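Local coordinates for protein terminase large subunit (PDB 5M1P) that packages viral DNA into empty capsids as an ATP-driven motor and cuts the genome with its metal-dependent RNase H-like nuclease domain, at residues Tyr19-Thr24 against Pro144-Ile149; Asp34-Ile39 against Leu55-Gly60. All coordinates share one frame; numbering follows the deposited sequence.

Contact 1: Tyr19-Thr24 against Pro144-Ile149; sequences YERRGT and PNDKTI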
loop_
_atom_site.group_PDB
_atom_site.type_symbol
_atom_site.label_atom_id
_atom_site.label_comp_id
_atom_site.label_asym_id
_atom_site.label_seq_id
_atom_site.Cartn_x
_atom_site.Cartn_y
_atom_site.Cartn_z
ATOM N N TYR A 19 9.783 14.407 -0.039
ATOM C CA TYR A 19 9.917 13.619 -1.257
ATOM C C TYR A 19 10.035 14.527 -2.461
ATOM O O TYR A 19 9.763 15.733 -2.378
ATOM C CB TYR A 19 8.714 12.671 -1.439
ATOM C CG TYR A 19 7.379 13.394 -1.517
ATOM C CD1 TYR A 19 6.670 13.711 -0.356
ATOM C CD2 TYR A 19 6.840 13.807 -2.746
ATOM C CE1 TYR A 19 5.468 14.398 -0.416
ATOM C CE2 TYR A 19 5.624 14.486 -2.806
ATOM C CZ TYR A 19 4.950 14.780 -1.637
ATOM O OH TYR A 19 3.751 15.455 -1.674
ATOM N N GLU A 20 10.429 13.930 -3.580
ATOM C CA GLU A 20 10.390 14.586 -4.882
ATOM C C GLU A 20 9.298 13.907 -5.699
ATOM O O GLU A 20 9.276 12.679 -5.809
ATOM C CB GLU A 20 11.725 14.446 -5.604
ATOM C CG GLU A 20 11.815 15.284 -6.876
ATOM C CD GLU A 20 13.118 15.116 -7.637
ATOM O OE1 GLU A 20 13.844 14.123 -7.407
ATOM O OE2 GLU A 20 13.404 15.985 -8.493
ATOM N N ARG A 21 8.390 14.697 -6.258
ATOM C CA ARG A 21 7.387 14.154 -7.170
ATOM C C ARG A 21 8.048 13.968 -8.538
ATOM O O ARG A 21 8.501 14.941 -9.145
ATOM C CB ARG A 21 6.164 15.073 -7.254
ATOM C CG ARG A 21 4.946 14.432 -7.911
ATOM C CD ARG A 21 3.695 15.291 -7.743
ATOM N NE ARG A 21 3.248 15.412 -6.346
ATOM C CZ ARG A 21 2.299 14.681 -5.743
ATOM N NH1 ARG A 21 1.640 13.703 -6.374
ATOM N NH2 ARG A 21 2.017 14.920 -4.458
ATOM N N ARG A 22 8.142 12.715 -8.991
ATOM C CA ARG A 22 8.657 12.374 -10.316
ATOM C C ARG A 22 7.514 11.686 -11.070
ATOM O O ARG A 22 7.375 10.452 -11.043
ATOM C CB ARG A 22 9.884 11.460 -10.209
ATOM C CG ARG A 22 11.063 12.047 -9.434
ATOM C CD ARG A 22 12.260 11.097 -9.414
ATOM N NE ARG A 22 13.232 11.435 -8.370
ATOM C CZ ARG A 22 14.195 10.629 -7.904
ATOM N NH1 ARG A 22 15.009 11.063 -6.942
ATOM N NH2 ARG A 22 14.362 9.395 -8.381
ATOM N N GLY A 23 6.672 12.490 -11.715
ATOM C CA GLY A 23 5.498 11.975 -12.419
ATOM C C GLY A 23 4.533 11.321 -11.448
ATOM O O GLY A 23 4.057 11.962 -10.516
ATOM N N THR A 24 4.272 10.029 -11.658
ATOM C CA THR A 24 3.387 9.260 -10.788
ATOM C C THR A 24 4.061 8.776 -9.497
ATOM O O THR A 24 3.391 8.186 -8.649
ATOM C CB THR A 24 2.807 8.044 -11.542
ATOM O OG1 THR A 24 3.870 7.245 -12.062
ATOM C CG2 THR A 24 1.917 8.500 -12.696
ATOM N N PRO A 144 5.690 9.318 2.801
ATOM C CA PRO A 144 5.804 10.630 2.176
ATOM C C PRO A 144 4.797 11.611 2.768
ATOM O O PRO A 144 3.639 11.258 2.963
ATOM C CB PRO A 144 5.487 10.356 0.706
ATOM C CG PRO A 144 5.752 8.904 0.509
ATOM C CD PRO A 144 5.407 8.259 1.810
ATOM N N ASN A 145 5.257 12.820 3.067
ATOM C CA ASN A 145 4.451 13.836 3.721
ATOM C C ASN A 145 3.574 14.504 2.668
ATOM O O ASN A 145 3.788 15.654 2.260
ATOM C CB ASN A 145 5.378 14.831 4.434
ATOM C CG ASN A 145 4.633 15.795 5.326
ATOM O OD1 ASN A 145 3.402 15.748 5.436
ATOM N ND2 ASN A 145 5.376 16.675 5.978
ATOM N N ASP A 146 2.557 13.766 2.248
ATOM C CA ASP A 146 1.698 14.144 1.153
ATOM C C ASP A 146 0.291 14.181 1.711
ATOM O O ASP A 146 -0.161 13.202 2.308
ATOM C CB ASP A 146 1.811 13.106 0.039
ATOM C CG ASP A 146 0.864 13.376 -1.091
ATOM O OD1 ASP A 146 1.119 14.313 -1.881
ATOM O OD2 ASP A 146 -0.151 12.667 -1.170
ATOM N N LYS A 147 -0.408 15.280 1.492
ATOM C CA LYS A 147 -1.708 15.466 2.123
ATOM C C LYS A 147 -2.708 14.377 1.742
ATOM O O LYS A 147 -3.484 13.938 2.573
ATOM C CB LYS A 147 -2.273 16.838 1.773
ATOM N N THR A 148 -2.677 13.932 0.491
ATOM C CA THR A 148 -3.586 12.882 0.038
ATOM C C THR A 148 -3.397 11.576 0.817
ATOM O O THR A 148 -4.369 10.922 1.188
ATOM C CB THR A 148 -3.428 12.634 -1.462
ATOM O OG1 THR A 148 -3.625 13.871 -2.163
ATOM C CG2 THR A 148 -4.451 11.604 -1.958
ATOM N N ILE A 149 -2.141 11.216 1.072
ATOM C CA ILE A 149 -1.826 10.027 1.845
ATOM C C ILE A 149 -2.315 10.182 3.284
ATOM O O ILE A 149 -2.972 9.293 3.835
ATOM C CB ILE A 149 -0.301 9.766 1.860
ATOM C CG1 ILE A 149 0.203 9.397 0.457
ATOM C CG2 ILE A 149 0.018 8.656 2.851
ATOM C CD1 ILE A 149 1.712 9.238 0.328
HETATM O O HOH W 1 3.321 17.446 0.165
HETATM O O HOH W 2 -0.364 12.501 -3.956
#
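The N-cap of helix 147-154 meets an edge of the RNase H-like sheet here, where outermost strand 142-144 runs parallel to strand 15-22. D146 is the capping residue. With CG anti to its backbone N (chi1 176°), its carboxylate divides the work: OD2 accepts a weak capping bond from I149 N at 3.3 Å, while OD1 turns to strand 15-22. There the guanidinium of R21 makes a salt bridge, NH2 lying 2.8 Å from D146 OD1. The oxygen sits at the guanidinium edge, but the N-H is bent to 123°, so charge attraction probably matters more than a well-aimed hydrogen bond. R21 reaches across through a bend at chi3. The Y19 hydroxyl makes a second, weak hydrogen bond to D146 OD1, at 2.9 Å. Y19 has CG in the crowded position between N and the carbonyl carbon (chi1 59°), which brings the ring edge at CE1 up to the O of N145, the centre of an inverse gamma turn. Its CD1 packs on P144 CB at 3.7 Å, and L26 of the next strand touches Y19, R21 and D146. Water 1 links the Y19 hydroxyl to the backbone, donating to N145 O at 2.8 Å.

Contact 2: Asp34-Ile39 against Leu55-Gly60; sequences DHIYCI and LDLDTG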
loop_
_atom_site.group_PDB
_atom_site.type_symbol
_atom_site.label_atom_id
_atom_site.label_comp_id
_atom_site.label_asym_id
_atom_site.label_seq_id
_atom_site.Cartn_x
_atom_site.Cartn_y
_atom_site.Cartn_z
ATOM N N ASP A 34 22.546 -1.974 0.281
ATOM C CA ASP A 34 22.704 -2.674 1.554
ATOM C C ASP A 34 21.374 -3.015 2.261
ATOM O O ASP A 34 21.383 -3.734 3.265
ATOM C CB ASP A 34 23.617 -1.879 2.504
ATOM C CG ASP A 34 23.122 -0.457 2.771
ATOM O OD1 ASP A 34 22.287 0.076 2.001
ATOM O OD2 ASP A 34 23.600 0.146 3.748
ATOM N N HIS A 35 20.250 -2.492 1.765
ATOM C CA HIS A 35 18.942 -2.752 2.343
ATOM C C HIS A 35 18.083 -3.624 1.442
ATOM O O HIS A 35 18.310 -3.718 0.232
ATOM C CB HIS A 35 18.231 -1.436 2.631
ATOM C CG HIS A 35 18.866 -0.643 3.732
ATOM N ND1 HIS A 35 18.379 0.575 4.141
ATOM C CD2 HIS A 35 19.937 -0.904 4.522
ATOM C CE1 HIS A 35 19.120 1.038 5.130
ATOM N NE2 HIS A 35 20.079 0.163 5.374
ATOM N N ILE A 36 17.092 -4.259 2.055
ATOM C CA ILE A 36 16.154 -5.151 1.377
ATOM C C ILE A 36 14.803 -4.433 1.368
ATOM O O ILE A 36 14.414 -3.813 2.359
ATOM C CB ILE A 36 16.074 -6.510 2.115
ATOM C CG1 ILE A 36 17.414 -7.257 2.022
ATOM C CG2 ILE A 36 14.941 -7.382 1.585
ATOM C CD1 ILE A 36 17.695 -7.905 0.681
ATOM N N TYR A 37 14.094 -4.528 0.244
ATOM C CA TYR A 37 12.834 -3.814 0.049
ATOM C C TYR A 37 11.722 -4.765 -0.339
ATOM O O TYR A 37 11.961 -5.853 -0.878
ATOM C CB TYR A 37 12.996 -2.810 -1.086
ATOM C CG TYR A 37 13.992 -1.715 -0.827
ATOM C CD1 TYR A 37 15.367 -1.926 -0.968
ATOM C CD2 TYR A 37 13.565 -0.455 -0.448
ATOM C CE1 TYR A 37 16.274 -0.907 -0.736
ATOM C CE2 TYR A 37 14.472 0.571 -0.220
ATOM C CZ TYR A 37 15.828 0.336 -0.368
ATOM O OH TYR A 37 16.739 1.353 -0.163
ATOM N N CYS A 38 10.493 -4.333 -0.082
ATOM C CA CYS A 38 9.326 -4.989 -0.645
ATOM C C CYS A 38 8.402 -3.890 -1.127
ATOM O O CYS A 38 8.629 -2.712 -0.821
ATOM C CB CYS A 38 8.649 -5.904 0.372
ATOM S SG CYS A 38 7.794 -5.038 1.699
ATOM N N ILE A 39 7.378 -4.272 -1.882
ATOM C CA ILE A 39 6.446 -3.324 -2.468
ATOM C C ILE A 39 5.025 -3.794 -2.220
ATOM O O ILE A 39 4.632 -4.840 -2.730
ATOM C CB ILE A 39 6.657 -3.189 -3.994
ATOM C CG1 ILE A 39 8.136 -2.898 -4.308
ATOM C CG2 ILE A 39 5.722 -2.132 -4.572
ATOM C CD1 ILE A 39 8.466 -2.801 -5.776
ATOM N N LEU A 55 8.788 -0.215 0.502
ATOM C CA LEU A 55 9.197 -0.184 1.903
ATOM C C LEU A 55 10.602 -0.722 2.074
ATOM O O LEU A 55 10.910 -1.821 1.647
ATOM C CB LEU A 55 8.232 -1.019 2.733
ATOM C CG LEU A 55 8.530 -1.164 4.222
ATOM C CD1 LEU A 55 8.610 0.193 4.905
ATOM C CD2 LEU A 55 7.457 -2.015 4.865
ATOM N N ASP A 56 11.451 0.083 2.687
ATOM C CA ASP A 56 12.779 -0.352 3.098
ATOM C C ASP A 56 12.598 -1.174 4.382
ATOM O O ASP A 56 12.236 -0.629 5.442
ATOM C CB ASP A 56 13.644 0.884 3.342
ATOM C CG ASP A 56 15.065 0.561 3.750
ATOM O OD1 ASP A 56 15.306 -0.463 4.428
ATOM O OD2 ASP A 56 15.948 1.390 3.444
ATOM N N LEU A 57 12.811 -2.484 4.283
ATOM C CA LEU A 57 12.577 -3.379 5.414
ATOM C C LEU A 57 13.665 -3.299 6.490
ATOM O O LEU A 57 13.475 -3.816 7.591
ATOM C CB LEU A 57 12.405 -4.818 4.925
ATOM C CG LEU A 57 11.135 -5.099 4.122
ATOM C CD1 LEU A 57 11.212 -6.459 3.450
ATOM C CD2 LEU A 57 9.896 -5.013 4.985
ATOM N N ASP A 58 14.790 -2.660 6.176
ATOM C CA ASP A 58 15.830 -2.407 7.165
ATOM C C ASP A 58 15.519 -1.186 8.036
ATOM O O ASP A 58 15.917 -1.151 9.191
ATOM C CB ASP A 58 17.194 -2.234 6.480
ATOM C CG ASP A 58 17.649 -3.484 5.727
ATOM O OD1 ASP A 58 18.803 -3.907 5.935
ATOM O OD2 ASP A 58 16.870 -4.050 4.925
ATOM N N THR A 59 14.833 -0.184 7.494
ATOM C CA THR A 59 14.541 1.052 8.244
ATOM C C THR A 59 13.069 1.244 8.607
ATOM O O THR A 59 12.757 2.060 9.475
ATOM C CB THR A 59 14.972 2.288 7.453
ATOM O OG1 THR A 59 14.130 2.432 6.302
ATOM C CG2 THR A 59 16.446 2.198 7.050
ATOM N N GLY A 60 12.167 0.527 7.932
ATOM C CA GLY A 60 10.734 0.709 8.151
ATOM C C GLY A 60 10.173 1.957 7.494
ATOM O O GLY A 60 9.054 2.360 7.819
HETATM O O HOH W 3 15.516 3.192 1.455
#
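Strands 37-42 and 49-56 form an antiparallel beta hairpin, and this contact is its open end, where the backbone pairing gives way to an Asx turn at D56. C38 and L55 are a hydrogen-bonded pair: L55 N reaches C38 O at 2.8 Å, and C38 N returns to L55 O. Beyond the non-hydrogen-bonded pair Y37-D56, L57 N donates to I36 O, nearly along the C=O axis. Both carboxylate oxygens of D56 are engaged. OD1 accepts from D58 N, closing the Asx turn, and from T59 N, which makes it an Asx motif as well. OD2 offers its syn lone pair to H35 ND1 at 2.7 Å, close to the imidazole plane, and also accepts from water 3. That water receives the proton of Y37 OH, whose oxygen accepts in turn from R32 N. D58 covers one H35 face: its CB lies 3.6 Å from the ring centroid, a CH-pi contact, and its carboxylate is stacked, its plane 16° from that of the imidazole. From there D58 OD2 takes I36 N at 2.9 Å in an almost straight bond (173°), the donor standing above the carboxylate plane. On the sheet face of C38 and L55, C38 SG packs on L57 CD2 at 3.9 Å. Neighbouring strand 91-94 supplies Y91 against C38 and L57, while I39, on the other face, packs on L80, L83 and S84 of helix 73-86.

How the contacts relate
Both contacts reach the same mixed sheet, and contact 2 is nested within the chain loop that contact 1 closes. Their centres are 19 Å apart, and their nearest atoms stay about 9 Å from each other. Helix 177-186 relates them: near its start I178 touches T148 and I149 of contact 1, and at its end the Y186 hydroxyl is hydrogen-bonded to G60 O of contact 2. Its first residue, D177, belongs to the calcium site; the D146 side chain is about 12 Å from that of D177. Contact 2 lies away from the metal, at the opposite end of the hairpin from the turn and adjoining strand ends that supply D42, F43, D48 and Y49 to that site.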